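Local coordinates for protein malonyl CoA-ACP transacylase (Xanthomonas oryzae pv. oryzae, PDB 3K89) that probably transfers the malonyl group from malonyl-CoA to the thiol of holo acyl carrier protein, supplying malonyl-ACP for fatty acid synthesis, at residues M1-G12 and Q85-G96; W259-A267 and L283-L294. All coordinates share one frame; numbering follows the deposited sequence.

Interaction 1: M1-G12 and Q85-G96; sequences MTESTLAFVFPG and QRPALLAGHSLG
Phe8 takes Pro87 CD over one face of its ring, the two side chains crossing at a slant, with Phe8 CD1 3.7 Å from Pro87 CG and Phe8 CB 3.8 Å from Leu90 CD2. The same Leu90 methyl approaches the edge of the Phe10 ring at CE1, linking the two phenylalanine side chains on one side of the sheet; Trp76 of helix 61-81 adds to this layer. On the other side Ala7 and Val9 accompany Leu89 and Ala91. Between the layers, strands 6-10 and 89-92 run parallel, 17° apart, and the bonds alternate: Phe8 N gives to Leu89 O, Ala91 N to Phe8 O, Phe10 N to Ala91 O. The last bond, His93 N to Phe10 O, is 3.0 Å long. Here strand 86-92 runs into Gly92-His93-Ser94-Leu95-Gly96, consistent with the nucleophile elbow of acyltransferases, whose Ser94, the predicted nucleophile, has a positive phi of 61° and an OG hydrogen-bonded to NE2 of His203, the other predicted active-site residue. Gly96 CA also approaches Phe10 O, at 3.4 Å, bringing the helix start against the strand end. Near the N-terminus Glu3 N donates to Arg86 O at 2.7 Å, and a water donating to Pro87 O also hydrogen-bonds Thr2 OG1.

Interaction 2: W259-A267 and L283-L294; sequences WTGCVQALA and LSGLIKRIDKSL
A chi1 of -174° carries the indole of Trp259 away from its own backbone N and across to helix 283-290, while Ile290, its CG1 anti to the carbonyl carbon (chi1 -66°), extends CD1 back toward helix 259-267. The indole lies between aliphatic groups: Leu283 CD2 sits over one face, 3.9 Å above the plane and offset toward the rim, and Val263 CG2, one turn along its own helix, lies over the opposite face. Leu283 CD1 meets the six-membered ring at CZ2, 3.8 Å away. At the pyrrole end, Leu286 CD1 and Ile290 CD1 both approach CD1 of the indole obliquely.

The two helices cross at -69° with their axes 10.1 Å apart, and Ile290 is the knob of a knob-into-hole contact, seated among Trp259, Thr260, Val263 and Gln264. Its two branches divide the work. CD1 reaches Val263 CG2 at 3.8 Å and the backbone of Thr260, whereas CG2 touches Val263 CG1 and the aliphatic CG of Gln264. Val263 also uses both methyls, CG2 against Ile287 CG1 and CG1 against Leu294 CD1, the latter 3.8 Å away.

Beyond the helix, Asp291 OD1 accepts from Ser293 N (3.1 Å) in an Asx turn and from Ser293 OG (2.7 Å), both donors coming from the same face of the carboxylate. Its OD2 lies beside Ala267 CB. No hydrogen bond joins the segments, so the association rests on shape and apolar burial; the buried Trp259 NE1, with no polar partner in the model, probably exacts a small desolvation cost.

The centres of the two interactions are 12 Å apart, and interaction 1 closes along the chain before interaction 2 opens. Interaction 1 lies in the parallel sheet that also contains strands 273-276 and 295-298; interaction 2 pairs two helices from the later part of the chain, with strand 273-276 between them in sequence. They meet on one side of this sheet: Trp259 CH2 packs on Val9 CG1, Leu266 CD2 on Leu89 CB, and Leu283 CD1 on Phe10 O. Trp259 also touches Gly92 and His93, placing the helix pair directly against the probable nucleophile elbow. The early strands thus lead into the predicted active site, and the late helices back them from one side within one acyltransferase domain.

Interaction 1: M1-G12 and Q85-G96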
loop_
_atom_site.group_PDB
_atom_site.type_symbol
_atom_site.label_atom_id
_atom_site.label_comp_id
_atom_site.label_asym_id
_atom_site.label_seq_id
_atom_site.Cartn_x
_atom_site.Cartn_y
_atom_site.Cartn_z
ATOM N N MET A 1 17.131 17.405 -12.673
ATOM C CA MET A 1 16.637 17.622 -11.281
ATOM C C MET A 1 15.456 16.689 -11.004
ATOM O O MET A 1 15.628 15.480 -10.823
ATOM C CB MET A 1 16.203 19.086 -11.083
ATOM C CG MET A 1 17.006 20.122 -11.871
ATOM S SD MET A 1 18.735 20.247 -11.362
ATOM C CE MET A 1 19.440 21.104 -12.778
ATOM N N THR A 2 14.260 17.271 -10.979
ATOM C CA THR A 2 13.011 16.531 -10.856
ATOM C C THR A 2 12.335 16.384 -12.224
ATOM O O THR A 2 12.291 17.334 -13.013
ATOM C CB THR A 2 12.037 17.207 -9.852
ATOM O OG1 THR A 2 10.721 16.663 -10.019
ATOM C CG2 THR A 2 11.981 18.727 -10.056
ATOM N N GLU A 3 11.820 15.189 -12.502
ATOM C CA GLU A 3 11.094 14.939 -13.744
ATOM C C GLU A 3 9.603 15.133 -13.519
ATOM O O GLU A 3 8.977 14.347 -12.801
ATOM C CB GLU A 3 11.394 13.535 -14.285
ATOM C CG GLU A 3 10.616 13.164 -15.552
ATOM C CD GLU A 3 10.704 14.232 -16.632
ATOM O OE1 GLU A 3 11.835 14.644 -16.972
ATOM O OE2 GLU A 3 9.639 14.667 -17.126
ATOM N N SER A 4 9.043 16.164 -14.154
ATOM C CA SER A 4 7.657 16.587 -13.917
ATOM C C SER A 4 6.594 15.588 -14.379
ATOM O O SER A 4 5.444 15.650 -13.920
ATOM C CB SER A 4 7.394 17.981 -14.522
ATOM O OG SER A 4 7.263 17.925 -15.934
ATOM N N THR A 5 6.973 14.667 -15.271
ATOM C CA THR A 5 6.027 13.670 -15.779
ATOM C C THR A 5 6.090 12.319 -15.064
ATOM O O THR A 5 5.321 11.425 -15.399
ATOM C CB THR A 5 6.181 13.413 -17.306
ATOM O OG1 THR A 5 7.456 12.814 -17.586
ATOM C CG2 THR A 5 6.027 14.724 -18.087
ATOM N N LEU A 6 6.994 12.180 -14.092
ATOM C CA LEU A 6 7.227 10.877 -13.449
ATOM C C LEU A 6 6.700 10.818 -12.011
ATOM O O LEU A 6 6.965 11.706 -11.234
ATOM C CB LEU A 6 8.726 10.549 -13.461
ATOM C CG LEU A 6 9.256 9.288 -12.764
ATOM C CD1 LEU A 6 8.824 7.999 -13.464
ATOM C CD2 LEU A 6 10.758 9.347 -12.694
ATOM N N ALA A 7 5.963 9.762 -11.667
ATOM C CA ALA A 7 5.622 9.512 -10.263
ATOM C C ALA A 7 6.126 8.123 -9.867
ATOM O O ALA A 7 6.316 7.253 -10.722
ATOM C CB ALA A 7 4.118 9.606 -10.030
ATOM N N PHE A 8 6.347 7.930 -8.570
ATOM C CA PHE A 8 6.647 6.601 -8.023
ATOM C C PHE A 8 5.483 6.219 -7.120
ATOM O O PHE A 8 4.957 7.076 -6.393
ATOM C CB PHE A 8 7.928 6.622 -7.193
ATOM C CG PHE A 8 9.169 6.275 -7.966
ATOM C CD1 PHE A 8 9.379 6.795 -9.245
ATOM C CD2 PHE A 8 10.147 5.468 -7.393
ATOM C CE1 PHE A 8 10.545 6.475 -9.945
ATOM C CE2 PHE A 8 11.315 5.147 -8.081
ATOM C CZ PHE A 8 11.511 5.652 -9.363
ATOM N N VAL A 9 5.093 4.944 -7.188
ATOM C CA VAL A 9 4.049 4.388 -6.289
ATOM C C VAL A 9 4.635 3.196 -5.545
ATOM O O VAL A 9 5.467 2.475 -6.093
ATOM C CB VAL A 9 2.727 3.999 -7.016
ATOM C CG1 VAL A 9 2.037 5.244 -7.616
ATOM C CG2 VAL A 9 2.939 2.927 -8.082
ATOM N N PHE A 10 4.180 2.983 -4.303
ATOM C CA PHE A 10 4.762 1.940 -3.462
ATOM C C PHE A 10 3.695 0.941 -3.058
ATOM O O PHE A 10 2.603 1.335 -2.653
ATOM C CB PHE A 10 5.401 2.574 -2.221
ATOM C CG PHE A 10 6.478 3.576 -2.561
ATOM C CD1 PHE A 10 6.149 4.914 -2.835
ATOM C CD2 PHE A 10 7.811 3.164 -2.659
ATOM C CE1 PHE A 10 7.176 5.840 -3.190
ATOM C CE2 PHE A 10 8.835 4.073 -2.985
ATOM C CZ PHE A 10 8.511 5.411 -3.266
ATOM N N PRO A 11 3.999 -0.358 -3.206
ATOM C CA PRO A 11 2.997 -1.393 -2.944
ATOM C C PRO A 11 2.753 -1.689 -1.470
ATOM O O PRO A 11 3.555 -1.343 -0.608
ATOM C CB PRO A 11 3.596 -2.631 -3.614
ATOM C CG PRO A 11 5.060 -2.426 -3.459
ATOM C CD PRO A 11 5.268 -0.932 -3.690
ATOM N N GLY A 12 1.637 -2.363 -1.213
ATOM C CA GLY A 12 1.264 -2.693 0.156
ATOM C C GLY A 12 0.903 -4.160 0.265
ATOM O O GLY A 12 1.263 -4.972 -0.597
ATOM N N GLN A 85 15.666 9.207 -12.983
ATOM C CA GLN A 85 14.930 10.466 -12.893
ATOM C C GLN A 85 14.202 10.558 -11.543
ATOM O O GLN A 85 13.604 9.579 -11.097
ATOM C CB GLN A 85 13.932 10.584 -14.053
ATOM C CG GLN A 85 14.589 10.800 -15.434
ATOM C CD GLN A 85 13.609 10.730 -16.618
ATOM O OE1 GLN A 85 14.004 10.952 -17.770
ATOM N NE2 GLN A 85 12.341 10.416 -16.343
ATOM N N ARG A 86 14.287 11.717 -10.885
ATOM C CA ARG A 86 13.515 11.961 -9.662
ATOM C C ARG A 86 12.039 12.218 -9.956
ATOM O O ARG A 86 11.707 13.110 -10.747
ATOM C CB ARG A 86 14.092 13.135 -8.863
ATOM C CG ARG A 86 14.780 12.735 -7.578
ATOM C CD ARG A 86 15.576 13.898 -6.982
ATOM N NE ARG A 86 14.812 15.152 -6.923
ATOM C CZ ARG A 86 13.987 15.499 -5.933
ATOM N NH1 ARG A 86 13.791 14.692 -4.900
ATOM N NH2 ARG A 86 13.347 16.663 -5.979
ATOM N N PRO A 87 11.136 11.451 -9.308
ATOM C CA PRO A 87 9.719 11.694 -9.524
ATOM C C PRO A 87 9.258 13.033 -8.934
ATOM O O PRO A 87 9.839 13.506 -7.948
ATOM C CB PRO A 87 9.040 10.510 -8.817
ATOM C CG PRO A 87 10.007 10.118 -7.739
ATOM C CD PRO A 87 11.381 10.369 -8.329
ATOM N N ALA A 88 8.226 13.621 -9.540
ATOM C CA ALA A 88 7.667 14.877 -9.081
ATOM C C ALA A 88 6.614 14.651 -8.001
ATOM O O ALA A 88 6.326 15.562 -7.213
ATOM C CB ALA A 88 7.064 15.650 -10.237
ATOM N N LEU A 89 6.033 13.445 -7.980
ATOM C CA LEU A 89 5.014 13.088 -6.985
ATOM C C LEU A 89 5.158 11.626 -6.579
ATOM O O LEU A 89 5.664 10.823 -7.354
ATOM C CB LEU A 89 3.624 13.299 -7.566
ATOM C CG LEU A 89 3.185 14.732 -7.897
ATOM C CD1 LEU A 89 1.929 14.738 -8.750
ATOM C CD2 LEU A 89 2.984 15.567 -6.626
ATOM N N LEU A 90 4.695 11.312 -5.368
ATOM C CA LEU A 90 4.677 9.945 -4.828
ATOM C C LEU A 90 3.271 9.585 -4.342
ATOM O O LEU A 90 2.463 10.461 -4.018
ATOM C CB LEU A 90 5.619 9.835 -3.627
ATOM C CG LEU A 90 7.043 10.368 -3.770
ATOM C CD1 LEU A 90 7.755 10.257 -2.425
ATOM C CD2 LEU A 90 7.818 9.589 -4.812
ATOM N N ALA A 91 2.987 8.285 -4.291
ATOM C CA ALA A 91 1.798 7.768 -3.599
ATOM C C ALA A 91 2.067 6.305 -3.244
ATOM O O ALA A 91 3.013 5.708 -3.735
ATOM C CB ALA A 91 0.547 7.894 -4.468
ATOM N N GLY A 92 1.246 5.721 -2.390
ATOM C CA GLY A 92 1.408 4.294 -2.128
ATOM C C GLY A 92 0.130 3.734 -1.594
ATOM O O GLY A 92 -0.695 4.490 -1.083
ATOM N N HIS A 93 -0.025 2.421 -1.694
ATOM C CA HIS A 93 -1.288 1.799 -1.377
ATOM C C HIS A 93 -1.282 1.302 0.056
ATOM O O HIS A 93 -0.578 0.348 0.363
ATOM C CB HIS A 93 -1.542 0.650 -2.358
ATOM C CG HIS A 93 -2.958 0.169 -2.361
ATOM N ND1 HIS A 93 -3.538 -0.437 -1.265
ATOM C CD2 HIS A 93 -3.907 0.204 -3.325
ATOM C CE1 HIS A 93 -4.790 -0.755 -1.554
ATOM N NE2 HIS A 93 -5.044 -0.366 -2.797
ATOM N N SER A 94 -2.034 2.004 0.914
ATOM C CA SER A 94 -2.198 1.665 2.341
ATOM C C SER A 94 -0.835 1.710 3.054
ATOM O O SER A 94 -0.330 2.790 3.339
ATOM C CB SER A 94 -2.894 0.312 2.478
ATOM O OG SER A 94 -3.227 0.070 3.843
ATOM N N LEU A 95 -0.215 0.554 3.299
ATOM C CA LEU A 95 1.158 0.530 3.809
ATOM C C LEU A 95 2.075 1.364 2.910
ATOM O O LEU A 95 2.970 2.064 3.405
ATOM C CB LEU A 95 1.652 -0.936 3.907
ATOM C CG LEU A 95 3.102 -1.248 4.328
ATOM C CD1 LEU A 95 4.128 -1.038 3.194
ATOM C CD2 LEU A 95 3.512 -0.433 5.551
ATOM N N GLY A 96 1.862 1.295 1.591
ATOM C CA GLY A 96 2.742 2.000 0.654
ATOM C C GLY A 96 2.802 3.501 0.848
ATOM O O GLY A 96 3.773 4.135 0.451
HETATM O O HOH W 1 11.086 15.705 -7.067
#

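Interaction 2: W259-A267 and L283-L294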
loop_
_atom_site.group_PDB
_atom_site.type_symbol
_atom_site.label_atom_id
_atom_site.label_comp_id
_atom_site.label_asym_id
_atom_site.label_seq_id
_atom_site.Cartn_x
_atom_site.Cartn_y
_atom_site.Cartn_z
ATOM N N TRP A 259 -7.641 4.462 -4.355
ATOM C CA TRP A 259 -6.489 4.231 -5.228
ATOM C C TRP A 259 -6.757 4.788 -6.628
ATOM O O TRP A 259 -5.908 5.490 -7.192
ATOM C CB TRP A 259 -6.039 2.750 -5.264
ATOM C CG TRP A 259 -4.755 2.627 -6.063
ATOM C CD1 TRP A 259 -4.572 2.007 -7.293
ATOM C CD2 TRP A 259 -3.499 3.230 -5.730
ATOM N NE1 TRP A 259 -3.270 2.177 -7.708
ATOM C CE2 TRP A 259 -2.589 2.909 -6.766
ATOM C CE3 TRP A 259 -3.048 3.988 -4.631
ATOM C CZ2 TRP A 259 -1.251 3.340 -6.755
ATOM C CZ3 TRP A 259 -1.715 4.395 -4.604
ATOM C CH2 TRP A 259 -0.833 4.079 -5.672
ATOM N N THR A 260 -7.949 4.525 -7.156
ATOM C CA THR A 260 -8.343 5.114 -8.450
ATOM C C THR A 260 -8.176 6.627 -8.415
ATOM O O THR A 260 -7.563 7.192 -9.317
ATOM C CB THR A 260 -9.764 4.705 -8.821
ATOM O OG1 THR A 260 -9.781 3.290 -8.987
ATOM C CG2 THR A 260 -10.217 5.353 -10.143
ATOM N N GLY A 261 -8.671 7.251 -7.347
ATOM C CA GLY A 261 -8.575 8.696 -7.160
ATOM C C GLY A 261 -7.142 9.187 -7.128
ATOM O O GLY A 261 -6.822 10.216 -7.729
ATOM N N CYS A 262 -6.265 8.468 -6.423
ATOM C CA CYS A 262 -4.855 8.869 -6.348
ATOM C C CYS A 262 -4.186 8.838 -7.722
ATOM O O CYS A 262 -3.461 9.754 -8.083
ATOM C CB CYS A 262 -4.078 7.953 -5.378
ATOM S SG CYS A 262 -4.453 8.276 -3.631
ATOM N N VAL A 263 -4.446 7.788 -8.492
ATOM C CA VAL A 263 -3.852 7.646 -9.825
ATOM C C VAL A 263 -4.408 8.730 -10.759
ATOM O O VAL A 263 -3.648 9.360 -11.486
ATOM C CB VAL A 263 -4.061 6.231 -10.394
ATOM C CG1 VAL A 263 -3.572 6.123 -11.846
ATOM C CG2 VAL A 263 -3.307 5.189 -9.528
ATOM N N GLN A 264 -5.712 8.957 -10.704
ATOM C CA GLN A 264 -6.328 10.052 -11.480
ATOM C C GLN A 264 -5.756 11.414 -11.079
ATOM O O GLN A 264 -5.558 12.289 -11.939
ATOM C CB GLN A 264 -7.859 10.033 -11.329
ATOM C CG GLN A 264 -8.501 8.849 -12.055
ATOM C CD GLN A 264 -9.983 8.652 -11.717
ATOM O OE1 GLN A 264 -10.485 9.151 -10.710
ATOM N NE2 GLN A 264 -10.683 7.914 -12.568
ATOM N N ALA A 265 -5.461 11.589 -9.791
ATOM C CA ALA A 265 -4.875 12.850 -9.304
ATOM C C ALA A 265 -3.478 13.049 -9.871
ATOM O O ALA A 265 -3.121 14.169 -10.269
ATOM C CB ALA A 265 -4.863 12.913 -7.769
ATOM N N LEU A 266 -2.684 11.972 -9.889
ATOM C CA LEU A 266 -1.354 12.001 -10.518
ATOM C C LEU A 266 -1.451 12.423 -11.984
ATOM O O LEU A 266 -0.761 13.359 -12.394
ATOM C CB LEU A 266 -0.651 10.644 -10.407
ATOM C CG LEU A 266 -0.273 10.178 -8.990
ATOM C CD1 LEU A 266 0.273 8.738 -9.058
ATOM C CD2 LEU A 266 0.726 11.132 -8.315
ATOM N N ALA A 267 -2.308 11.737 -12.741
ATOM C CA ALA A 267 -2.506 12.009 -14.170
ATOM C C ALA A 267 -2.984 13.439 -14.408
ATOM O O ALA A 267 -2.542 14.087 -15.360
ATOM C CB ALA A 267 -3.484 11.012 -14.774
ATOM N N LEU A 283 0.199 -2.790 -8.404
ATOM C CA LEU A 283 -0.234 -1.424 -8.672
ATOM C C LEU A 283 -0.141 -1.099 -10.152
ATOM O O LEU A 283 -1.002 -0.384 -10.668
ATOM C CB LEU A 283 0.549 -0.401 -7.856
ATOM C CG LEU A 283 0.419 -0.619 -6.340
ATOM C CD1 LEU A 283 1.116 0.562 -5.655
ATOM C CD2 LEU A 283 -1.032 -0.721 -5.867
ATOM N N SER A 284 0.891 -1.618 -10.814
ATOM C CA SER A 284 1.039 -1.396 -12.255
ATOM C C SER A 284 -0.194 -1.916 -12.992
ATOM O O SER A 284 -0.692 -1.257 -13.905
ATOM C CB SER A 284 2.319 -2.049 -12.793
ATOM O OG SER A 284 3.488 -1.456 -12.237
ATOM N N GLY A 285 -0.702 -3.079 -12.570
ATOM C CA GLY A 285 -1.936 -3.655 -13.161
ATOM C C GLY A 285 -3.152 -2.765 -12.950
ATOM O O GLY A 285 -3.938 -2.518 -13.883
ATOM N N LEU A 286 -3.306 -2.251 -11.726
ATOM C CA LEU A 286 -4.399 -1.322 -11.422
ATOM C C LEU A 286 -4.323 -0.042 -12.253
ATOM O O LEU A 286 -5.335 0.420 -12.783
ATOM C CB LEU A 286 -4.442 -0.988 -9.915
ATOM C CG LEU A 286 -4.615 -2.212 -9.004
ATOM C CD1 LEU A 286 -4.487 -1.760 -7.561
ATOM C CD2 LEU A 286 -5.987 -2.882 -9.236
ATOM N N ILE A 287 -3.121 0.516 -12.347
ATOM C CA ILE A 287 -2.886 1.760 -13.080
ATOM C C ILE A 287 -3.295 1.589 -14.555
ATOM O O ILE A 287 -3.957 2.470 -15.108
ATOM C CB ILE A 287 -1.425 2.230 -12.955
ATOM C CG1 ILE A 287 -1.155 2.759 -11.535
ATOM C CG2 ILE A 287 -1.126 3.366 -13.955
ATOM C CD1 ILE A 287 0.321 2.786 -11.143
ATOM N N LYS A 288 -2.923 0.461 -15.156
ATOM C CA LYS A 288 -3.273 0.172 -16.563
ATOM C C LYS A 288 -4.782 0.119 -16.780
ATOM O O LYS A 288 -5.272 0.428 -17.879
ATOM C CB LYS A 288 -2.613 -1.126 -17.048
ATOM C CG LYS A 288 -1.085 -1.073 -17.092
ATOM C CD LYS A 288 -0.495 -2.278 -17.802
ATOM C CE LYS A 288 0.658 -2.908 -17.007
ATOM N NZ LYS A 288 1.570 -1.928 -16.337
ATOM N N ARG A 289 -5.521 -0.277 -15.743
ATOM C CA ARG A 289 -6.984 -0.324 -15.803
ATOM C C ARG A 289 -7.611 1.051 -15.557
ATOM O O ARG A 289 -8.657 1.371 -16.127
ATOM C CB ARG A 289 -7.536 -1.385 -14.834
ATOM C CG ARG A 289 -9.043 -1.627 -14.899
ATOM C CD ARG A 289 -9.478 -2.243 -16.234
ATOM N NE ARG A 289 -10.934 -2.232 -16.376
ATOM C CZ ARG A 289 -11.644 -1.168 -16.743
ATOM N NH1 ARG A 289 -11.034 -0.020 -17.016
ATOM N NH2 ARG A 289 -12.968 -1.253 -16.837
ATOM N N ILE A 290 -6.969 1.862 -14.718
ATOM C CA ILE A 290 -7.463 3.192 -14.381
ATOM C C ILE A 290 -7.297 4.179 -15.546
ATOM O O ILE A 290 -8.223 4.931 -15.889
ATOM C CB ILE A 290 -6.761 3.735 -13.104
ATOM C CG1 ILE A 290 -7.155 2.890 -11.887
ATOM C CG2 ILE A 290 -7.148 5.194 -12.848
ATOM C CD1 ILE A 290 -6.131 2.933 -10.735
ATOM N N ASP A 291 -6.120 4.162 -16.150
ATOM C CA ASP A 291 -5.804 5.118 -17.199
ATOM C C ASP A 291 -4.843 4.468 -18.180
ATOM O O ASP A 291 -3.643 4.334 -17.917
ATOM C CB ASP A 291 -5.221 6.395 -16.596
ATOM C CG ASP A 291 -4.988 7.492 -17.634
ATOM O OD1 ASP A 291 -4.861 7.178 -18.843
ATOM O OD2 ASP A 291 -4.915 8.669 -17.220
ATOM N N LYS A 292 -5.392 4.083 -19.332
ATOM C CA LYS A 292 -4.668 3.276 -20.316
ATOM C C LYS A 292 -3.523 4.017 -21.012
ATOM O O LYS A 292 -2.695 3.402 -21.679
ATOM C CB LYS A 292 -5.651 2.743 -21.360
ATOM C CG LYS A 292 -6.623 1.695 -20.828
ATOM C CD LYS A 292 -7.741 1.403 -21.828
ATOM C CE LYS A 292 -7.326 0.357 -22.846
ATOM N NZ LYS A 292 -8.346 0.205 -23.924
ATOM N N SER A 293 -3.469 5.328 -20.842
ATOM C CA SER A 293 -2.404 6.115 -21.458
ATOM C C SER A 293 -1.128 6.188 -20.620
ATOM O O SER A 293 -0.064 6.500 -21.140
ATOM C CB SER A 293 -2.896 7.523 -21.784
ATOM O OG SER A 293 -3.134 8.288 -20.613
ATOM N N LEU A 294 -1.225 5.913 -19.324
ATOM C CA LEU A 294 -0.041 6.002 -18.460
ATOM C C LEU A 294 0.962 4.884 -18.721
ATOM O O LEU A 294 0.575 3.740 -18.974
ATOM C CB LEU A 294 -0.448 6.028 -16.981
ATOM C CG LEU A 294 -1.423 7.135 -16.572
ATOM C CD1 LEU A 294 -1.846 6.993 -15.110
ATOM C CD2 LEU A 294 -0.848 8.527 -16.850
#